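Adenosine monophosphate-protein transferase (Pyrococcus horikoshii, PDB 2D16) is of unconfirmed function but probably acts on adenosine or an adenine nucleotide, as an adenosine-specific kinase or AMP-protein transferase would. Local coordinates at residues 35-38 with 42-45; 57-62 with 69-74; 116-121 with 127-132. All blocks are in the same frame, centred on the assembly; numbering follows the deposited sequence.

Interaction 1: 35-38 with 42-45; sequences ALLT and GIKF. With GOL (glycerol), chain F.
L36 and L37, neighbours near the end of helix 25-39, grip the ring of F45 from two directions. This is the return from helix 25-39 into strand 44-51, where a helix packs on the antiparallel sheet that the next strand joins. CD1 of L36 lies over one face of the F45 ring, displaced toward its rim, 4.1 Å from the ring centroid and 23° off the normal, a CH-pi contact. L37 takes the edge instead: its CD2 meets CE2 of F45 at 3.8 Å, in the plane of the ring, and the two side chains run at about a right angle. CG of F45 stands between the backbone N and the carbonyl carbon (chi1 69°), which brings one face to L36 and an edge to L37.

I43 fills the next position with its CG2 branch. With CG1 anti to the backbone N (chi1 -174°), CG2 is left between N and the carbonyl carbon and meets the helix end, 3.7 Å from the backbone O of L36 and 4.2 Å from CD2 of L37. All four touching residues are buried; V95 and I99 of helix 92-100 pack on L36, and M87 of strand 82-88 touches both I43 and F45. On the loop side, OD1 of N62 accepts the N-H of F45, and its ND2 donates to the O of I43. A glycerol, probably from the crystallisation liquor, bridges the two ends of the turn: its O3 donates to O of L37 over 3.0 Å, and N of G42 donates to its O2 over 2.8 Å.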
ATOM      1  N   ALA A  35      13.326  -9.405  36.741  1.00 19.92           N
ATOM      2  CA  ALA A  35      12.398  -8.307  36.499  1.00 20.07           C
ATOM      3  C   ALA A  35      13.129  -7.070  35.979  1.00 19.32           C
ATOM      4  O   ALA A  35      12.649  -6.398  35.066  1.00 19.19           O
ATOM      5  CB  ALA A  35      11.642  -7.974  37.781  1.00 20.58           C
ATOM      6  N   LEU A  36      14.291  -6.769  36.551  1.00 20.64           N
ATOM      7  CA  LEU A  36      15.066  -5.606  36.115  1.00 20.54           C
ATOM      8  C   LEU A  36      15.453  -5.701  34.641  1.00 21.04           C
ATOM      9  O   LEU A  36      15.505  -4.690  33.936  1.00 20.28           O
ATOM     10  CB  LEU A  36      16.326  -5.443  36.974  1.00 19.83           C
ATOM     11  CG  LEU A  36      16.093  -4.884  38.384  1.00 21.90           C
ATOM     12  CD1 LEU A  36      17.363  -4.986  39.212  1.00 22.06           C
ATOM     13  CD2 LEU A  36      15.629  -3.433  38.275  1.00 22.40           C
ATOM     14  N   LEU A  37      15.726  -6.915  34.172  1.00 20.48           N
ATOM     15  CA  LEU A  37      16.085  -7.104  32.769  1.00 20.63           C
ATOM     16  C   LEU A  37      14.958  -6.682  31.821  1.00 20.71           C
ATOM     17  O   LEU A  37      15.213  -6.315  30.676  1.00 21.48           O
ATOM     18  CB  LEU A  37      16.452  -8.568  32.511  1.00 21.04           C
ATOM     19  CG  LEU A  37      17.767  -9.013  33.150  1.00 21.53           C
ATOM     20  CD1 LEU A  37      17.883 -10.532  33.119  1.00 22.91           C
ATOM     21  CD2 LEU A  37      18.925  -8.356  32.407  1.00 21.50           C
ATOM     22  N   THR A  38      13.713  -6.716  32.300  1.00 20.32           N
ATOM     23  CA  THR A  38      12.578  -6.337  31.461  1.00 19.23           C
ATOM     24  C   THR A  38      12.313  -4.830  31.431  1.00 19.87           C
ATOM     25  O   THR A  38      11.553  -4.351  30.587  1.00 20.48           O
ATOM     26  CB  THR A  38      11.265  -7.021  31.925  1.00 20.39           C
ATOM     27  OG1 THR A  38      10.792  -6.391  33.123  1.00 20.29           O
ATOM     28  CG2 THR A  38      11.496  -8.502  32.190  1.00 19.23           C
ATOM     29  N   GLY A  42      19.483  -3.704  27.613  1.00 23.69           N
ATOM     30  CA  GLY A  42      20.884  -3.362  27.805  1.00 24.47           C
ATOM     31  C   GLY A  42      21.286  -2.980  29.217  1.00 24.14           C
ATOM     32  O   GLY A  42      22.454  -2.696  29.476  1.00 24.37           O
ATOM     33  N   ILE A  43      20.326  -2.959  30.136  1.00 23.18           N
ATOM     34  CA  ILE A  43      20.625  -2.609  31.517  1.00 22.73           C
ATOM     35  C   ILE A  43      21.691  -3.561  32.068  1.00 23.57           C
ATOM     36  O   ILE A  43      21.642  -4.767  31.829  1.00 23.85           O
ATOM     37  CB  ILE A  43      19.333  -2.684  32.394  1.00 22.39           C
ATOM     38  CG1 ILE A  43      19.617  -2.182  33.811  1.00 21.25           C
ATOM     39  CG2 ILE A  43      18.804  -4.110  32.421  1.00 21.22           C
ATOM     40  CD1 ILE A  43      18.361  -2.028  34.665  1.00 23.94           C
ATOM     41  N   LYS A  44      22.670  -3.004  32.773  1.00 23.44           N
ATOM     42  CA  LYS A  44      23.741  -3.791  33.380  1.00 24.61           C
ATOM     43  C   LYS A  44      23.653  -3.530  34.874  1.00 23.74           C
ATOM     44  O   LYS A  44      23.578  -2.378  35.302  1.00 23.54           O
ATOM     45  CB  LYS A  44      25.105  -3.356  32.836  1.00 27.03           C
ATOM     46  CG  LYS A  44      25.301  -3.669  31.357  1.00 30.70           C
ATOM     47  CD  LYS A  44      25.160  -5.164  31.083  1.00 32.39           C
ATOM     48  CE  LYS A  44      25.308  -5.475  29.602  1.00 34.46           C
ATOM     49  NZ  LYS A  44      25.157  -6.929  29.313  1.00 37.18           N
ATOM     50  N   PHE A  45      23.667  -4.588  35.677  1.00 22.79           N
ATOM     51  CA  PHE A  45      23.511  -4.384  37.103  1.00 22.06           C
ATOM     52  C   PHE A  45      23.957  -5.527  37.991  1.00 22.49           C
ATOM     53  O   PHE A  45      24.250  -6.638  37.539  1.00 23.10           O
ATOM     54  CB  PHE A  45      22.033  -4.124  37.393  1.00 22.27           C
ATOM     55  CG  PHE A  45      21.162  -5.337  37.182  1.00 22.71           C
ATOM     56  CD1 PHE A  45      20.879  -6.201  38.239  1.00 22.77           C
ATOM     57  CD2 PHE A  45      20.676  -5.648  35.915  1.00 23.45           C
ATOM     58  CE1 PHE A  45      20.128  -7.357  38.037  1.00 23.60           C
ATOM     59  CE2 PHE A  45      19.921  -6.808  35.702  1.00 23.58           C
ATOM     60  CZ  PHE A  45      19.649  -7.663  36.764  1.00 23.55           C
TER
HETATM   61  C1  GOL F 646      16.637  -7.553  26.091  1.00 39.55           C
HETATM   62  O1  GOL F 646      17.034  -7.409  24.726  1.00 42.87           O
HETATM   63  C2  GOL F 646      17.863  -7.490  27.006  1.00 38.20           C
HETATM   64  O2  GOL F 646      18.549  -6.245  26.804  1.00 35.30           O
HETATM   65  C3  GOL F 646      17.409  -7.648  28.474  1.00 36.07           C
HETATM   66  O3  GOL F 646      17.824  -6.454  29.212  1.00 33.48           O

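Interaction 2: 57-62 with 69-74; sequences TRYTGN and LAAKNA
T57 puts its methyl, not its hydroxyl, against the helix. With chi1 at -68°, CG2 extends anti to the backbone N and comes to 3.7 Å from CB of A74 and 3.8 Å from the backbone O of A71. The same rotation sets OG1 beside its own backbone N, where it is hydrogen-bonded to OD1 of N50. N50 also gives its ND2 to the O of A74, and in this way one asparagine ties the polar sides of strand and helix together next to the methyl contact.

One turn earlier on the helix, A71 faces Y59. The tyrosine's first torsion (chi1 75°) places CG between the backbone N and the carbonyl carbon and keeps the root of the ring near the A71 methyl: CD2 of Y59 is 4.2 Å from CB of A71, and CB of Y59 equally far. The methyl approaches the ring obliquely. No hydrogen bond joins the two segments directly, and the 163 Å² they bury comes mainly from T57, Y59, A71 and A74.

Small residues keep the approach close, with 8.4 Å between the segment axes and CA of Y59 only 6.1 Å from CA of A71. The two directions are nearly antiparallel, at 158°. A74 turns its methyl into the interior, where A48 and V84 also touch it, whereas Y59 lies at the exposed border. This is a strand-loop-helix connection: strand 56-61, one edge of the five-stranded sheet within this chain, reverses into helix 64-77, which packs back over that antiparallel sheet as in alpha+beta folds.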
ATOM      1  N   THR A  57      24.630 -12.889  52.514  1.00 23.11           N
ATOM      2  CA  THR A  57      24.274 -11.894  51.512  1.00 23.51           C
ATOM      3  C   THR A  57      24.255 -12.630  50.177  1.00 24.18           C
ATOM      4  O   THR A  57      25.281 -13.139  49.723  1.00 25.24           O
ATOM      5  CB  THR A  57      25.305 -10.746  51.449  1.00 22.14           C
ATOM      6  OG1 THR A  57      25.239  -9.979  52.659  1.00 21.96           O
ATOM      7  CG2 THR A  57      25.021  -9.831  50.256  1.00 21.67           C
ATOM      8  N   ARG A  58      23.076 -12.709  49.567  1.00 23.08           N
ATOM      9  CA  ARG A  58      22.908 -13.382  48.284  1.00 22.72           C
ATOM     10  C   ARG A  58      23.076 -12.344  47.187  1.00 23.50           C
ATOM     11  O   ARG A  58      22.840 -11.159  47.416  1.00 23.79           O
ATOM     12  CB  ARG A  58      21.507 -13.988  48.182  1.00 22.10           C
ATOM     13  CG  ARG A  58      21.110 -14.856  49.357  1.00 22.07           C
ATOM     14  CD  ARG A  58      21.993 -16.085  49.447  1.00 24.98           C
ATOM     15  NE  ARG A  58      21.461 -17.055  50.395  1.00 25.97           N
ATOM     16  CZ  ARG A  58      21.817 -18.336  50.420  1.00 26.98           C
ATOM     17  NH1 ARG A  58      22.706 -18.791  49.548  1.00 24.67           N
ATOM     18  NH2 ARG A  58      21.272 -19.161  51.301  1.00 26.59           N
ATOM     19  N   TYR A  59      23.467 -12.780  45.994  1.00 22.43           N
ATOM     20  CA  TYR A  59      23.640 -11.835  44.905  1.00 23.68           C
ATOM     21  C   TYR A  59      23.591 -12.471  43.522  1.00 23.49           C
ATOM     22  O   TYR A  59      23.744 -13.684  43.365  1.00 23.40           O
ATOM     23  CB  TYR A  59      24.967 -11.089  45.070  1.00 25.66           C
ATOM     24  CG  TYR A  59      26.179 -11.927  44.721  1.00 27.97           C
ATOM     25  CD1 TYR A  59      26.663 -11.975  43.413  1.00 31.00           C
ATOM     26  CD2 TYR A  59      26.824 -12.691  45.693  1.00 29.37           C
ATOM     27  CE1 TYR A  59      27.763 -12.766  43.080  1.00 31.75           C
ATOM     28  CE2 TYR A  59      27.924 -13.484  45.372  1.00 31.39           C
ATOM     29  CZ  TYR A  59      28.387 -13.515  44.063  1.00 32.55           C
ATOM     30  OH  TYR A  59      29.472 -14.298  43.738  1.00 35.02           O
ATOM     31  N   THR A  60      23.374 -11.710  42.483  1.00 22.15           N
ATOM     32  CA  THR A  60      23.324 -12.067  41.074  1.00 23.12           C
ATOM     33  C   THR A  60      23.232 -10.771  40.279  1.00 23.42           C
ATOM     34  O   THR A  60      23.467  -9.687  40.822  1.00 22.48           O
ATOM     35  CB  THR A  60      22.113 -12.975  40.746  1.00 23.12           C
ATOM     36  OG1 THR A  60      22.168 -13.369  39.369  1.00 23.78           O
ATOM     37  CG2 THR A  60      20.805 -12.248  41.009  1.00 24.22           C
ATOM     38  N   GLY A  61      22.975 -10.924  39.003  1.00 23.13           N
ATOM     39  CA  GLY A  61      22.921  -9.796  38.094  1.00 24.53           C
ATOM     40  C   GLY A  61      23.533 -10.230  36.779  1.00 25.21           C
ATOM     41  O   GLY A  61      23.585 -11.428  36.494  1.00 25.98           O
ATOM     42  N   ASN A  62      23.998  -9.276  35.976  1.00 24.33           N
ATOM     43  CA  ASN A  62      24.603  -9.607  34.688  1.00 25.31           C
ATOM     44  C   ASN A  62      25.876  -8.802  34.437  1.00 25.73           C
ATOM     45  O   ASN A  62      26.246  -8.544  33.288  1.00 26.05           O
ATOM     46  CB  ASN A  62      23.602  -9.370  33.556  1.00 24.06           C
ATOM     47  CG  ASN A  62      23.212  -7.913  33.421  1.00 23.25           C
ATOM     48  OD1 ASN A  62      23.639  -7.070  34.210  1.00 24.34           O
ATOM     49  ND2 ASN A  62      22.398  -7.607  32.417  1.00 23.94           N
ATOM     50  N   LEU A  69      30.281  -5.276  43.864  1.00 23.34           N
ATOM     51  CA  LEU A  69      30.019  -4.060  44.625  1.00 24.47           C
ATOM     52  C   LEU A  69      28.673  -4.084  45.347  1.00 23.01           C
ATOM     53  O   LEU A  69      28.560  -3.597  46.471  1.00 22.60           O
ATOM     54  CB  LEU A  69      30.087  -2.835  43.710  1.00 25.95           C
ATOM     55  CG  LEU A  69      31.495  -2.364  43.342  1.00 28.46           C
ATOM     56  CD1 LEU A  69      31.421  -1.244  42.315  1.00 30.74           C
ATOM     57  CD2 LEU A  69      32.211  -1.894  44.602  1.00 29.15           C
ATOM     58  N   ALA A  70      27.654  -4.639  44.700  1.00 22.46           N
ATOM     59  CA  ALA A  70      26.334  -4.708  45.318  1.00 21.62           C
ATOM     60  C   ALA A  70      26.422  -5.583  46.562  1.00 22.05           C
ATOM     61  O   ALA A  70      25.888  -5.242  47.615  1.00 21.78           O
ATOM     62  CB  ALA A  70      25.315  -5.286  44.333  1.00 19.65           C
ATOM     63  N   ALA A  71      27.113  -6.711  46.436  1.00 22.51           N
ATOM     64  CA  ALA A  71      27.275  -7.638  47.548  1.00 22.49           C
ATOM     65  C   ALA A  71      28.088  -7.027  48.688  1.00 21.78           C
ATOM     66  O   ALA A  71      27.766  -7.208  49.860  1.00 21.16           O
ATOM     67  CB  ALA A  71      27.938  -8.923  47.058  1.00 22.65           C
ATOM     68  N   LYS A  72      29.147  -6.305  48.339  1.00 21.82           N
ATOM     69  CA  LYS A  72      29.993  -5.675  49.343  1.00 23.61           C
ATOM     70  C   LYS A  72      29.198  -4.643  50.142  1.00 22.67           C
ATOM     71  O   LYS A  72      29.309  -4.579  51.365  1.00 22.26           O
ATOM     72  CB  LYS A  72      31.191  -5.002  48.671  1.00 23.37           C
ATOM     73  CG  LYS A  72      32.206  -4.420  49.641  1.00 27.03           C
ATOM     74  CD  LYS A  72      33.359  -3.769  48.881  1.00 28.75           C
ATOM     75  CE  LYS A  72      34.397  -3.186  49.828  1.00 31.90           C
ATOM     76  NZ  LYS A  72      35.510  -2.513  49.094  1.00 32.60           N
ATOM     77  N   ASN A  73      28.401  -3.835  49.447  1.00 21.67           N
ATOM     78  CA  ASN A  73      27.585  -2.815  50.108  1.00 22.37           C
ATOM     79  C   ASN A  73      26.491  -3.466  50.951  1.00 22.15           C
ATOM     80  O   ASN A  73      26.227  -3.048  52.079  1.00 22.26           O
ATOM     81  CB  ASN A  73      26.928  -1.887  49.079  1.00 22.19           C
ATOM     82  CG  ASN A  73      27.873  -0.815  48.557  1.00 23.26           C
ATOM     83  OD1 ASN A  73      28.334   0.051  49.307  1.00 25.01           O
ATOM     84  ND2 ASN A  73      28.171  -0.872  47.270  1.00 23.89           N
ATOM     85  N   ALA A  74      25.855  -4.490  50.394  1.00 21.10           N
ATOM     86  CA  ALA A  74      24.784  -5.190  51.094  1.00 20.33           C
ATOM     87  C   ALA A  74      25.239  -5.871  52.383  1.00 21.31           C
ATOM     88  O   ALA A  74      24.559  -5.780  53.403  1.00 20.70           O
ATOM     89  CB  ALA A  74      24.136  -6.212  50.168  1.00 19.05           C
TER

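Interaction 3: 116-121 with 127-132; sequences FQVIVA and RAVIGV. With NA (sodium ion), chain E.
I119 sits opposite two residues, I130 and G131, and this is the classic beta bulge of the antiparallel hairpin formed by strands 116-122 and 127-134. N of I119 donates to O of G131, while its O accepts the N-H of I130; beyond the bulge N of A121 donates to O of A128, and N of A128 to O of A121, each at 2.8 Å.

The closely packed face carries V118, V120, V129 and V132. CG1 of V118 runs anti to the backbone N (chi1 175°) and meets CG1 of V129 at 3.8 Å, the side chains crossing at about a right angle. CZ of F116 reaches CB of V132 at 3.7 Å, and Y109 of strand 105-112 packs on V129 and V132 from the other sheet. Nearer the turn, CG1 of V120 lies over one face of the R127 guanidinium, 3.7 Å from CZ; salt bridges to E5 and E122, and a hydrogen bond from NE to O of I77, hold that group.

The face of I119 and A128 is looser: A128 is exposed and I119 only partly buried, though A121 beside them is buried. CG2 of I119 still comes within 3.5 Å of CG1 of I130. At the bulge a sodium ion is coordinated by O of I130 at 2.4 Å. A water that also coordinates the metal donates a hydrogen bond to O of V129, 2.9 Å away.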
ATOM      1  N   PHE A 116      25.998   8.732  48.190  1.00 21.85           N
ATOM      2  CA  PHE A 116      24.894   8.139  48.945  1.00 21.34           C
ATOM      3  C   PHE A 116      25.317   7.444  50.234  1.00 20.62           C
ATOM      4  O   PHE A 116      26.345   6.767  50.267  1.00 21.59           O
ATOM      5  CB  PHE A 116      24.220   7.123  48.015  1.00 20.86           C
ATOM      6  CG  PHE A 116      22.776   6.839  48.325  1.00 21.02           C
ATOM      7  CD1 PHE A 116      21.766   7.563  47.698  1.00 21.53           C
ATOM      8  CD2 PHE A 116      22.425   5.805  49.183  1.00 21.08           C
ATOM      9  CE1 PHE A 116      20.423   7.256  47.915  1.00 22.39           C
ATOM     10  CE2 PHE A 116      21.082   5.486  49.412  1.00 21.12           C
ATOM     11  CZ  PHE A 116      20.081   6.214  48.773  1.00 21.79           C
ATOM     12  N   GLN A 117      24.516   7.601  51.288  1.00 19.82           N
ATOM     13  CA  GLN A 117      24.805   6.955  52.566  1.00 19.18           C
ATOM     14  C   GLN A 117      23.574   6.236  53.101  1.00 19.68           C
ATOM     15  O   GLN A 117      22.443   6.659  52.865  1.00 19.43           O
ATOM     16  CB  GLN A 117      25.239   7.969  53.627  1.00 21.30           C
ATOM     17  CG  GLN A 117      26.444   8.807  53.276  1.00 20.56           C
ATOM     18  CD  GLN A 117      26.790   9.771  54.394  1.00 23.53           C
ATOM     19  OE1 GLN A 117      25.903  10.394  54.979  1.00 22.81           O
ATOM     20  NE2 GLN A 117      28.079   9.902  54.695  1.00 22.35           N
ATOM     21  N   VAL A 118      23.806   5.148  53.823  1.00 19.02           N
ATOM     22  CA  VAL A 118      22.723   4.389  54.435  1.00 19.57           C
ATOM     23  C   VAL A 118      22.959   4.476  55.940  1.00 19.38           C
ATOM     24  O   VAL A 118      24.041   4.130  56.428  1.00 21.45           O
ATOM     25  CB  VAL A 118      22.733   2.895  53.974  1.00 17.34           C
ATOM     26  CG1 VAL A 118      21.655   2.098  54.729  1.00 17.99           C
ATOM     27  CG2 VAL A 118      22.469   2.815  52.469  1.00 20.09           C
ATOM     28  N   ILE A 119      21.968   4.969  56.678  1.00 19.61           N
ATOM     29  CA  ILE A 119      22.100   5.079  58.122  1.00 19.73           C
ATOM     30  C   ILE A 119      21.525   3.806  58.723  1.00 20.85           C
ATOM     31  O   ILE A 119      20.361   3.470  58.501  1.00 20.82           O
ATOM     32  CB  ILE A 119      21.346   6.307  58.668  1.00 21.05           C
ATOM     33  CG1 ILE A 119      21.845   7.572  57.961  1.00 21.47           C
ATOM     34  CG2 ILE A 119      21.568   6.421  60.175  1.00 20.58           C
ATOM     35  CD1 ILE A 119      21.200   8.855  58.453  1.00 23.57           C
ATOM     36  N   VAL A 120      22.356   3.101  59.480  1.00 20.30           N
ATOM     37  CA  VAL A 120      21.966   1.836  60.081  1.00 20.89           C
ATOM     38  C   VAL A 120      22.006   1.843  61.601  1.00 21.71           C
ATOM     39  O   VAL A 120      22.932   2.380  62.208  1.00 21.94           O
ATOM     40  CB  VAL A 120      22.887   0.700  59.569  1.00 22.29           C
ATOM     41  CG1 VAL A 120      22.544  -0.618  60.262  1.00 21.14           C
ATOM     42  CG2 VAL A 120      22.751   0.565  58.058  1.00 22.86           C
ATOM     43  N   ALA A 121      20.986   1.246  62.210  1.00 21.63           N
ATOM     44  CA  ALA A 121      20.909   1.139  63.661  1.00 22.11           C
ATOM     45  C   ALA A 121      21.085  -0.337  63.999  1.00 23.25           C
ATOM     46  O   ALA A 121      20.509  -1.193  63.331  1.00 24.26           O
ATOM     47  CB  ALA A 121      19.556   1.627  64.157  1.00 21.65           C
ATOM     48  N   ARG A 127      20.411  -5.629  62.555  1.00 20.88           N
ATOM     49  CA  ARG A 127      20.539  -4.280  62.023  1.00 20.19           C
ATOM     50  C   ARG A 127      19.306  -3.810  61.259  1.00 19.11           C
ATOM     51  O   ARG A 127      18.534  -4.611  60.729  1.00 18.30           O
ATOM     52  CB  ARG A 127      21.794  -4.207  61.141  1.00 20.88           C
ATOM     53  CG  ARG A 127      23.088  -4.338  61.953  1.00 21.79           C
ATOM     54  CD  ARG A 127      24.279  -4.790  61.112  1.00 22.16           C
ATOM     55  NE  ARG A 127      24.791  -3.766  60.203  1.00 23.70           N
ATOM     56  CZ  ARG A 127      25.577  -2.755  60.563  1.00 25.15           C
ATOM     57  NH1 ARG A 127      25.954  -2.612  61.826  1.00 26.06           N
ATOM     58  NH2 ARG A 127      26.010  -1.896  59.646  1.00 23.68           N
ATOM     59  N   ALA A 128      19.130  -2.493  61.217  1.00 20.53           N
ATOM     60  CA  ALA A 128      17.987  -1.897  60.542  1.00 19.55           C
ATOM     61  C   ALA A 128      18.382  -0.618  59.820  1.00 19.28           C
ATOM     62  O   ALA A 128      19.152   0.184  60.339  1.00 20.67           O
ATOM     63  CB  ALA A 128      16.900  -1.590  61.563  1.00 20.92           C
ATOM     64  N   VAL A 129      17.861  -0.433  58.612  1.00 19.23           N
ATOM     65  CA  VAL A 129      18.143   0.784  57.863  1.00 18.98           C
ATOM     66  C   VAL A 129      17.138   1.809  58.377  1.00 19.26           C
ATOM     67  O   VAL A 129      15.931   1.612  58.237  1.00 21.73           O
ATOM     68  CB  VAL A 129      17.916   0.582  56.349  1.00 19.48           C
ATOM     69  CG1 VAL A 129      17.979   1.925  55.627  1.00 20.57           C
ATOM     70  CG2 VAL A 129      18.961  -0.378  55.784  1.00 19.60           C
ATOM     71  N   ILE A 130      17.621   2.890  58.983  1.00 18.55           N
ATOM     72  CA  ILE A 130      16.698   3.900  59.497  1.00 18.88           C
ATOM     73  C   ILE A 130      16.598   5.112  58.587  1.00 17.59           C
ATOM     74  O   ILE A 130      15.818   6.026  58.837  1.00 18.97           O
ATOM     75  CB  ILE A 130      17.066   4.343  60.942  1.00 19.24           C
ATOM     76  CG1 ILE A 130      18.436   5.026  60.975  1.00 19.68           C
ATOM     77  CG2 ILE A 130      17.043   3.129  61.863  1.00 19.30           C
ATOM     78  CD1 ILE A 130      18.789   5.610  62.339  1.00 20.56           C
ATOM     79  N   GLY A 131      17.381   5.126  57.515  1.00 18.37           N
ATOM     80  CA  GLY A 131      17.297   6.252  56.604  1.00 18.79           C
ATOM     81  C   GLY A 131      18.429   6.290  55.607  1.00 18.38           C
ATOM     82  O   GLY A 131      19.399   5.544  55.732  1.00 19.72           O
ATOM     83  N   VAL A 132      18.299   7.155  54.609  1.00 18.79           N
ATOM     84  CA  VAL A 132      19.337   7.295  53.604  1.00 18.57           C
ATOM     85  C   VAL A 132      19.642   8.761  53.355  1.00 20.38           C
ATOM     86  O   VAL A 132      18.743   9.601  53.357  1.00 19.71           O
ATOM     87  CB  VAL A 132      18.931   6.632  52.264  1.00 20.28           C
ATOM     88  CG1 VAL A 132      18.753   5.129  52.464  1.00 20.43           C
ATOM     89  CG2 VAL A 132      17.645   7.260  51.724  1.00 21.33           C
TER
HETATM   90 NA    NA E1001      13.493   5.349  59.007  0.50 22.13          NA
HETATM   91  O   HOH W   1      14.106   3.677  57.382  1.00 18.04           O

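In the fold
The contacts come in series along the chain. Interactions 1 and 2 have centres 15 Å apart and share the five-stranded antiparallel sheet, where strands 44-51 and 56-61 are neighbours; they meet directly through N62, at the end of 57-62. Both also touch the second subunit, so this end of the sheet takes part in the assembly. Interaction 3 belongs to the separate three-stranded sheet. Its centre is 17 Å from that of interaction 2, with nearest atoms about 7 Å apart, and 26 Å from that of interaction 1, on the opposite side of the chain's centre.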